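Local coordinates for extracellular solute-binding protein family 1 (Kribbella flavida, PDB 5IXP), which probably binds an extracellular solute, as yet unidentified, and delivers it to an ABC transporter for uptake, at residues D143-K155 and D202-A214. Numbering follows the deposited sequence.
Sequences DWTSYFAAGRRFK and DQIVAATEDGLSA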
ATOM      1  N   ASP A 143      19.316  -2.428   3.352  1.00 19.66           N
ATOM      2  CA  ASP A 143      18.606  -3.624   3.773  1.00 20.61           C
ATOM      3  C   ASP A 143      18.132  -3.431   5.208  1.00 18.65           C
ATOM      4  O   ASP A 143      18.517  -2.476   5.890  1.00 15.73           O
ATOM      5  CB  ASP A 143      19.487  -4.867   3.643  1.00 22.52           C
ATOM      6  CG  ASP A 143      20.851  -4.679   4.258  1.00 27.09           C
ATOM      7  OD1 ASP A 143      20.942  -4.257   5.420  1.00 25.26           O
ATOM      8  OD2 ASP A 143      21.849  -4.955   3.572  1.00 35.77           O
ATOM      9  N   TRP A 144      17.294  -4.361   5.671  1.00 15.39           N
ATOM     10  CA  TRP A 144      16.685  -4.184   6.986  1.00 16.69           C
ATOM     11  C   TRP A 144      17.715  -4.316   8.098  1.00 16.84           C
ATOM     12  O   TRP A 144      17.639  -3.610   9.111  1.00 16.94           O
ATOM     13  CB  TRP A 144      15.527  -5.172   7.167  1.00 17.53           C
ATOM     14  CG  TRP A 144      14.385  -4.796   6.276  1.00 18.13           C
ATOM     15  CD1 TRP A 144      14.014  -5.397   5.098  1.00 17.62           C
ATOM     16  CD2 TRP A 144      13.505  -3.684   6.455  1.00 17.54           C
ATOM     17  NE1 TRP A 144      12.942  -4.732   4.550  1.00 15.82           N
ATOM     18  CE2 TRP A 144      12.613  -3.674   5.359  1.00 15.91           C
ATOM     19  CE3 TRP A 144      13.386  -2.692   7.438  1.00 16.36           C
ATOM     20  CZ2 TRP A 144      11.603  -2.710   5.224  1.00 15.36           C
ATOM     21  CZ3 TRP A 144      12.393  -1.735   7.304  1.00 16.07           C
ATOM     22  CH2 TRP A 144      11.508  -1.751   6.209  1.00 15.49           C
ATOM     23  N   THR A 145      18.699  -5.193   7.923  1.00 18.40           N
ATOM     24  CA  THR A 145      19.754  -5.308   8.929  1.00 19.42           C
ATOM     25  C   THR A 145      20.457  -3.967   9.129  1.00 17.78           C
ATOM     26  O   THR A 145      20.672  -3.526  10.264  1.00 18.55           O
ATOM     27  CB  THR A 145      20.739  -6.398   8.518  1.00 24.41           C
ATOM     28  OG1 THR A 145      20.053  -7.656   8.475  1.00 26.16           O
ATOM     29  CG2 THR A 145      21.876  -6.495   9.523  1.00 23.47           C
ATOM     30  N   SER A 146      20.785  -3.284   8.029  1.00 18.48           N
ATOM     31  CA  SER A 146      21.406  -1.963   8.127  1.00 17.36           C
ATOM     32  C   SER A 146      20.451  -0.932   8.725  1.00 17.91           C
ATOM     33  O   SER A 146      20.876  -0.043   9.473  1.00 18.31           O
ATOM     34  CB  SER A 146      21.882  -1.508   6.749  1.00 19.01           C
ATOM     35  OG  SER A 146      22.838  -2.413   6.223  1.00 22.70           O
ATOM     36  N   TYR A 147      19.164  -1.021   8.383  1.00 16.08           N
ATOM     37  CA  TYR A 147      18.172  -0.120   8.970  1.00 15.99           C
ATOM     38  C   TYR A 147      18.133  -0.254  10.493  1.00 16.24           C
ATOM     39  O   TYR A 147      18.162   0.748  11.220  1.00 15.86           O
ATOM     40  CB  TYR A 147      16.804  -0.411   8.346  1.00 12.77           C
ATOM     41  CG  TYR A 147      15.645   0.365   8.922  1.00 11.87           C
ATOM     42  CD1 TYR A 147      15.403   1.686   8.539  1.00 14.10           C
ATOM     43  CD2 TYR A 147      14.780  -0.231   9.826  1.00 13.83           C
ATOM     44  CE1 TYR A 147      14.315   2.399   9.056  1.00 15.24           C
ATOM     45  CE2 TYR A 147      13.697   0.461  10.347  1.00 14.38           C
ATOM     46  CZ  TYR A 147      13.472   1.770   9.961  1.00 14.53           C
ATOM     47  OH  TYR A 147      12.398   2.432  10.482  1.00 14.75           O
ATOM     48  N   PHE A 148      18.078  -1.488  11.000  1.00 15.00           N
ATOM     49  CA  PHE A 148      18.039  -1.676  12.450  1.00 15.77           C
ATOM     50  C   PHE A 148      19.376  -1.329  13.100  1.00 16.17           C
ATOM     51  O   PHE A 148      19.409  -0.789  14.211  1.00 17.53           O
ATOM     52  CB  PHE A 148      17.624  -3.109  12.783  1.00 15.32           C
ATOM     53  CG  PHE A 148      16.208  -3.442  12.349  1.00 15.97           C
ATOM     54  CD1 PHE A 148      15.139  -2.636  12.732  1.00 15.21           C
ATOM     55  CD2 PHE A 148      15.956  -4.540  11.539  1.00 16.76           C
ATOM     56  CE1 PHE A 148      13.828  -2.932  12.324  1.00 13.12           C
ATOM     57  CE2 PHE A 148      14.658  -4.843  11.120  1.00 17.01           C
ATOM     58  CZ  PHE A 148      13.586  -4.043  11.515  1.00 14.89           C
ATOM     59  N   ALA A 149      20.487  -1.644  12.433  1.00 15.72           N
ATOM     60  CA  ALA A 149      21.787  -1.250  12.969  1.00 16.90           C
ATOM     61  C   ALA A 149      21.884   0.267  13.107  1.00 17.41           C
ATOM     62  O   ALA A 149      22.376   0.772  14.122  1.00 19.44           O
ATOM     63  CB  ALA A 149      22.909  -1.787  12.079  1.00 18.83           C
ATOM     64  N   ALA A 150      21.422   1.011  12.097  1.00 16.44           N
ATOM     65  CA  ALA A 150      21.384   2.465  12.221  1.00 15.29           C
ATOM     66  C   ALA A 150      20.460   2.885  13.358  1.00 17.15           C
ATOM     67  O   ALA A 150      20.741   3.851  14.076  1.00 17.81           O
ATOM     68  CB  ALA A 150      20.936   3.102  10.902  1.00 15.77           C
ATOM     69  N   GLY A 151      19.353   2.168  13.542  1.00 16.54           N
ATOM     70  CA  GLY A 151      18.458   2.489  14.646  1.00 16.00           C
ATOM     71  C   GLY A 151      19.101   2.294  16.008  1.00 14.37           C
ATOM     72  O   GLY A 151      18.864   3.072  16.934  1.00 16.53           O
ATOM     73  N   ARG A 152      19.894   1.236  16.159  1.00 17.41           N
ATOM     74  CA  ARG A 152      20.580   1.020  17.430  1.00 18.80           C
ATOM     75  C   ARG A 152      21.633   2.093  17.670  1.00 20.50           C
ATOM     76  O   ARG A 152      21.781   2.584  18.797  1.00 21.19           O
ATOM     77  CB  ARG A 152      21.195  -0.379  17.462  1.00 19.22           C
ATOM     78  CG  ARG A 152      20.139  -1.478  17.475  1.00 18.91           C
ATOM     79  CD  ARG A 152      20.723  -2.830  17.795  1.00 19.73           C
ATOM     80  NE  ARG A 152      21.846  -3.143  16.911  1.00 26.56           N
ATOM     81  CZ  ARG A 152      21.727  -3.754  15.738  1.00 30.33           C
ATOM     82  NH1 ARG A 152      20.527  -4.127  15.292  1.00 28.51           N
ATOM     83  NH2 ARG A 152      22.812  -3.993  15.008  1.00 33.94           N
ATOM     84  N   ARG A 153      22.374   2.463  16.621  1.00 19.26           N
ATOM     85  CA  ARG A 153      23.287   3.596  16.706  1.00 23.10           C
ATOM     86  C   ARG A 153      22.545   4.856  17.137  1.00 23.58           C
ATOM     87  O   ARG A 153      22.987   5.576  18.044  1.00 24.76           O
ATOM     88  CB  ARG A 153      23.978   3.791  15.352  1.00 24.81           C
ATOM     89  CG  ARG A 153      24.717   5.100  15.199  1.00 28.14           C
ATOM     90  CD  ARG A 153      25.250   5.307  13.776  1.00 29.56           C
ATOM     91  NE  ARG A 153      25.711   6.682  13.595  1.00 31.75           N
ATOM     92  CZ  ARG A 153      26.190   7.181  12.458  1.00 35.39           C
ATOM     93  NH1 ARG A 153      26.275   6.421  11.372  1.00 36.54           N
ATOM     94  NH2 ARG A 153      26.579   8.451  12.407  1.00 34.91           N
ATOM     95  N   PHE A 154      21.409   5.134  16.492  1.00 19.52           N
ATOM     96  CA  PHE A 154      20.569   6.267  16.871  1.00 18.59           C
ATOM     97  C   PHE A 154      20.138   6.170  18.325  1.00 19.61           C
ATOM     98  O   PHE A 154      20.270   7.132  19.091  1.00 21.29           O
ATOM     99  CB  PHE A 154      19.338   6.334  15.952  1.00 18.18           C
ATOM    100  CG  PHE A 154      18.340   7.403  16.336  1.00 18.15           C
ATOM    101  CD1 PHE A 154      18.467   8.696  15.844  1.00 20.41           C
ATOM    102  CD2 PHE A 154      17.273   7.115  17.178  1.00 17.14           C
ATOM    103  CE1 PHE A 154      17.557   9.688  16.195  1.00 20.33           C
ATOM    104  CE2 PHE A 154      16.361   8.099  17.534  1.00 19.86           C
ATOM    105  CZ  PHE A 154      16.502   9.387  17.039  1.00 21.53           C
ATOM    106  N   LYS A 155      19.596   5.015  18.717  1.00 21.84           N
ATOM    107  CA  LYS A 155      19.030   4.862  20.054  1.00 19.79           C
ATOM    108  C   LYS A 155      20.085   5.078  21.129  1.00 22.95           C
ATOM    109  O   LYS A 155      19.794   5.643  22.193  1.00 23.07           O
ATOM    110  CB  LYS A 155      18.403   3.476  20.187  1.00 20.77           C
ATOM    111  CG  LYS A 155      17.598   3.278  21.446  1.00 23.24           C
ATOM    112  CD  LYS A 155      16.437   4.237  21.486  1.00 25.96           C
ATOM    113  CE  LYS A 155      15.631   4.061  22.759  1.00 31.71           C
ATOM    114  NZ  LYS A 155      15.244   5.382  23.315  1.00 34.33           N
ATOM    115  N   ASP A 202      11.728 -12.571  14.290  1.00 15.66           N
ATOM    116  CA  ASP A 202      12.819 -12.475  15.257  1.00 20.32           C
ATOM    117  C   ASP A 202      13.549 -11.145  15.145  1.00 19.13           C
ATOM    118  O   ASP A 202      13.912 -10.540  16.162  1.00 19.36           O
ATOM    119  CB  ASP A 202      13.806 -13.627  15.075  1.00 22.08           C
ATOM    120  CG  ASP A 202      13.255 -14.945  15.571  1.00 25.33           C
ATOM    121  OD1 ASP A 202      12.277 -14.933  16.341  1.00 26.41           O
ATOM    122  OD2 ASP A 202      13.804 -15.993  15.198  1.00 28.37           O
ATOM    123  N   GLN A 203      13.773 -10.672  13.916  1.00 16.65           N
ATOM    124  CA  GLN A 203      14.536  -9.441  13.733  1.00 17.29           C
ATOM    125  C   GLN A 203      13.765  -8.225  14.243  1.00 17.96           C
ATOM    126  O   GLN A 203      14.356  -7.316  14.841  1.00 17.26           O
ATOM    127  CB  GLN A 203      14.914  -9.282  12.260  1.00 22.23           C
ATOM    128  CG  GLN A 203      15.910  -8.181  11.985  1.00 26.28           C
ATOM    129  CD  GLN A 203      16.487  -8.267  10.574  1.00 29.05           C
ATOM    130  OE1 GLN A 203      15.858  -8.813   9.668  1.00 28.98           O
ATOM    131  NE2 GLN A 203      17.697  -7.741  10.391  1.00 29.25           N
ATOM    132  N   ILE A 204      12.448  -8.181  14.016  1.00 17.09           N
ATOM    133  CA  ILE A 204      11.662  -7.067  14.534  1.00 17.58           C
ATOM    134  C   ILE A 204      11.541  -7.153  16.047  1.00 16.84           C
ATOM    135  O   ILE A 204      11.618  -6.134  16.744  1.00 16.22           O
ATOM    136  CB  ILE A 204      10.278  -7.026  13.867  1.00 17.09           C
ATOM    137  CG1 ILE A 204      10.455  -6.847  12.371  1.00 18.20           C
ATOM    138  CG2 ILE A 204       9.428  -5.886  14.442  1.00 17.81           C
ATOM    139  CD1 ILE A 204       9.151  -6.940  11.620  1.00 22.52           C
ATOM    140  N   VAL A 205      11.321  -8.358  16.582  1.00 16.13           N
ATOM    141  CA  VAL A 205      11.268  -8.504  18.034  1.00 18.29           C
ATOM    142  C   VAL A 205      12.578  -8.038  18.662  1.00 19.66           C
ATOM    143  O   VAL A 205      12.579  -7.316  19.668  1.00 18.89           O
ATOM    144  CB  VAL A 205      10.933  -9.957  18.420  1.00 18.76           C
ATOM    145  CG1 VAL A 205      11.170 -10.179  19.905  1.00 18.65           C
ATOM    146  CG2 VAL A 205       9.479 -10.274  18.057  1.00 21.34           C
ATOM    147  N   ALA A 206      13.711  -8.408  18.062  1.00 16.92           N
ATOM    148  CA  ALA A 206      14.988  -7.956  18.607  1.00 17.35           C
ATOM    149  C   ALA A 206      15.081  -6.435  18.584  1.00 18.07           C
ATOM    150  O   ALA A 206      15.602  -5.824  19.523  1.00 20.24           O
ATOM    151  CB  ALA A 206      16.147  -8.590  17.840  1.00 19.42           C
ATOM    152  N   ALA A 207      14.556  -5.803  17.528  1.00 15.73           N
ATOM    153  CA  ALA A 207      14.524  -4.346  17.479  1.00 16.27           C
ATOM    154  C   ALA A 207      13.691  -3.770  18.623  1.00 17.34           C
ATOM    155  O   ALA A 207      14.085  -2.769  19.239  1.00 17.84           O
ATOM    156  CB  ALA A 207      13.977  -3.877  16.126  1.00 15.13           C
ATOM    157  N   THR A 208      12.533  -4.376  18.920  1.00 17.97           N
ATOM    158  CA  THR A 208      11.729  -3.883  20.038  1.00 19.36           C
ATOM    159  C   THR A 208      12.472  -4.059  21.354  1.00 20.07           C
ATOM    160  O   THR A 208      12.410  -3.191  22.230  1.00 22.05           O
ATOM    161  CB  THR A 208      10.360  -4.579  20.109  1.00 22.02           C
ATOM    162  OG1 THR A 208      10.509  -5.962  20.476  1.00 24.24           O
ATOM    163  CG2 THR A 208       9.607  -4.466  18.784  1.00 21.04           C
ATOM    164  N   GLU A 209      13.187  -5.173  21.508  1.00 20.38           N
ATOM    165  CA  GLU A 209      13.974  -5.361  22.723  1.00 23.64           C
ATOM    166  C   GLU A 209      15.101  -4.342  22.823  1.00 23.70           C
ATOM    167  O   GLU A 209      15.562  -4.032  23.928  1.00 26.81           O
ATOM    168  CB  GLU A 209      14.529  -6.780  22.775  1.00 26.56           C
ATOM    169  CG  GLU A 209      13.457  -7.830  22.937  1.00 29.41           C
ATOM    170  CD  GLU A 209      13.986  -9.232  22.754  1.00 38.16           C
ATOM    171  OE1 GLU A 209      15.129  -9.380  22.262  1.00 39.62           O
ATOM    172  OE2 GLU A 209      13.256 -10.183  23.106  1.00 42.14           O
ATOM    173  N   ASP A 210      15.559  -3.816  21.696  1.00 23.46           N
ATOM    174  CA  ASP A 210      16.589  -2.791  21.691  1.00 25.63           C
ATOM    175  C   ASP A 210      16.014  -1.384  21.805  1.00 23.34           C
ATOM    176  O   ASP A 210      16.765  -0.412  21.676  1.00 24.32           O
ATOM    177  CB  ASP A 210      17.448  -2.915  20.429  1.00 28.23           C
ATOM    178  CG  ASP A 210      18.224  -4.224  20.379  1.00 35.78           C
ATOM    179  OD1 ASP A 210      18.524  -4.775  21.460  1.00 37.33           O
ATOM    180  OD2 ASP A 210      18.537  -4.701  19.264  1.00 36.30           O
ATOM    181  N   GLY A 211      14.711  -1.254  22.056  1.00 22.07           N
ATOM    182  CA  GLY A 211      14.106   0.049  22.253  1.00 21.08           C
ATOM    183  C   GLY A 211      13.834   0.820  20.986  1.00 20.38           C
ATOM    184  O   GLY A 211      13.624   2.035  21.041  1.00 20.04           O
ATOM    185  N   LEU A 212      13.818   0.152  19.835  1.00 17.74           N
ATOM    186  CA  LEU A 212      13.690   0.863  18.568  1.00 17.71           C
ATOM    187  C   LEU A 212      12.256   1.249  18.237  1.00 17.37           C
ATOM    188  O   LEU A 212      12.054   2.070  17.337  1.00 17.37           O
ATOM    189  CB  LEU A 212      14.273   0.017  17.434  1.00 17.08           C
ATOM    190  CG  LEU A 212      15.764   0.205  17.108  1.00 21.82           C
ATOM    191  CD1 LEU A 212      16.630   0.396  18.325  1.00 23.58           C
ATOM    192  CD2 LEU A 212      16.291  -0.924  16.237  1.00 20.53           C
ATOM    193  N   SER A 213      11.266   0.704  18.939  1.00 16.93           N
ATOM    194  CA  SER A 213       9.865   0.949  18.625  1.00 16.36           C
ATOM    195  C   SER A 213       9.252   1.948  19.595  1.00 15.19           C
ATOM    196  O   SER A 213       9.465   1.866  20.804  1.00 17.80           O
ATOM    197  CB  SER A 213       9.047  -0.344  18.671  1.00 17.08           C
ATOM    198  OG  SER A 213       7.667  -0.060  18.486  1.00 16.72           O
ATOM    199  N   ALA A 214       8.466   2.875  19.057  1.00 15.34           N
ATOM    200  CA  ALA A 214       7.669   3.756  19.900  1.00 17.46           C
ATOM    201  C   ALA A 214       6.399   3.089  20.411  1.00 18.95           C
ATOM    202  O   ALA A 214       5.717   3.671  21.260  1.00 20.60           O
ATOM    203  CB  ALA A 214       7.319   5.035  19.138  1.00 17.74           C
TER
HETATM  204  O   HOH W   1      18.080  -4.374  16.686  1.00 29.47           O
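With chi1 at -65°, F148 holds CG anti to its own carbonyl carbon and sends its ring into the space between two nearly parallel helical segments, 144-155 and 202-209; Q203, whose CG lies anti to the backbone N (chi1 -170°), reaches back from the other side. The pair packs in the alpha-helical part of a periplasmic-binding-protein fold, with the axes of these segments 10.8 Å apart, a wide spacing that the aromatic ring and the leucine of the following turn help to fill. Q203 lays its aliphatic CG 3.7 Å from F148 CD2, while its extended chain carries the amide on past the ring edge. There NE2 donates to T145 OG1 at 3.0 Å, a bent bond with the hydroxyl oxygen close to the amide plane. Farther round the F148 ring come A207 CB, 3.8 Å from CD1, and I204 CG1 near CZ; Y147 CD2 sits over one face, toward the rim of the ring, and M174 of helix 167-175 packs against Q203 and I204.

Helix 195-209 ends in a Schellman motif, G211 taking the positive phi, L212 N bonding to A207 O and G211 N to T208 O. The reversal turns L212 back against the first helix: CD1 lies over the G151 carbonyl group, and CD2, 3.7 Å from F148 O, sits beside the CA of G151, where there is no side chain. K155 runs past the same turn, its CE 3.3 Å from G211 O, before NZ bonds to the carbonyls of M158 and S161. At the surface R152 NE and D210 OD2 stay 4.3 Å apart, beyond a salt bridge, though their opposite charges probably attract; their planar groups are turned 70° apart. One water joins them, accepting from R152 NH1 and donating to D210 OD2 at 2.6 Å.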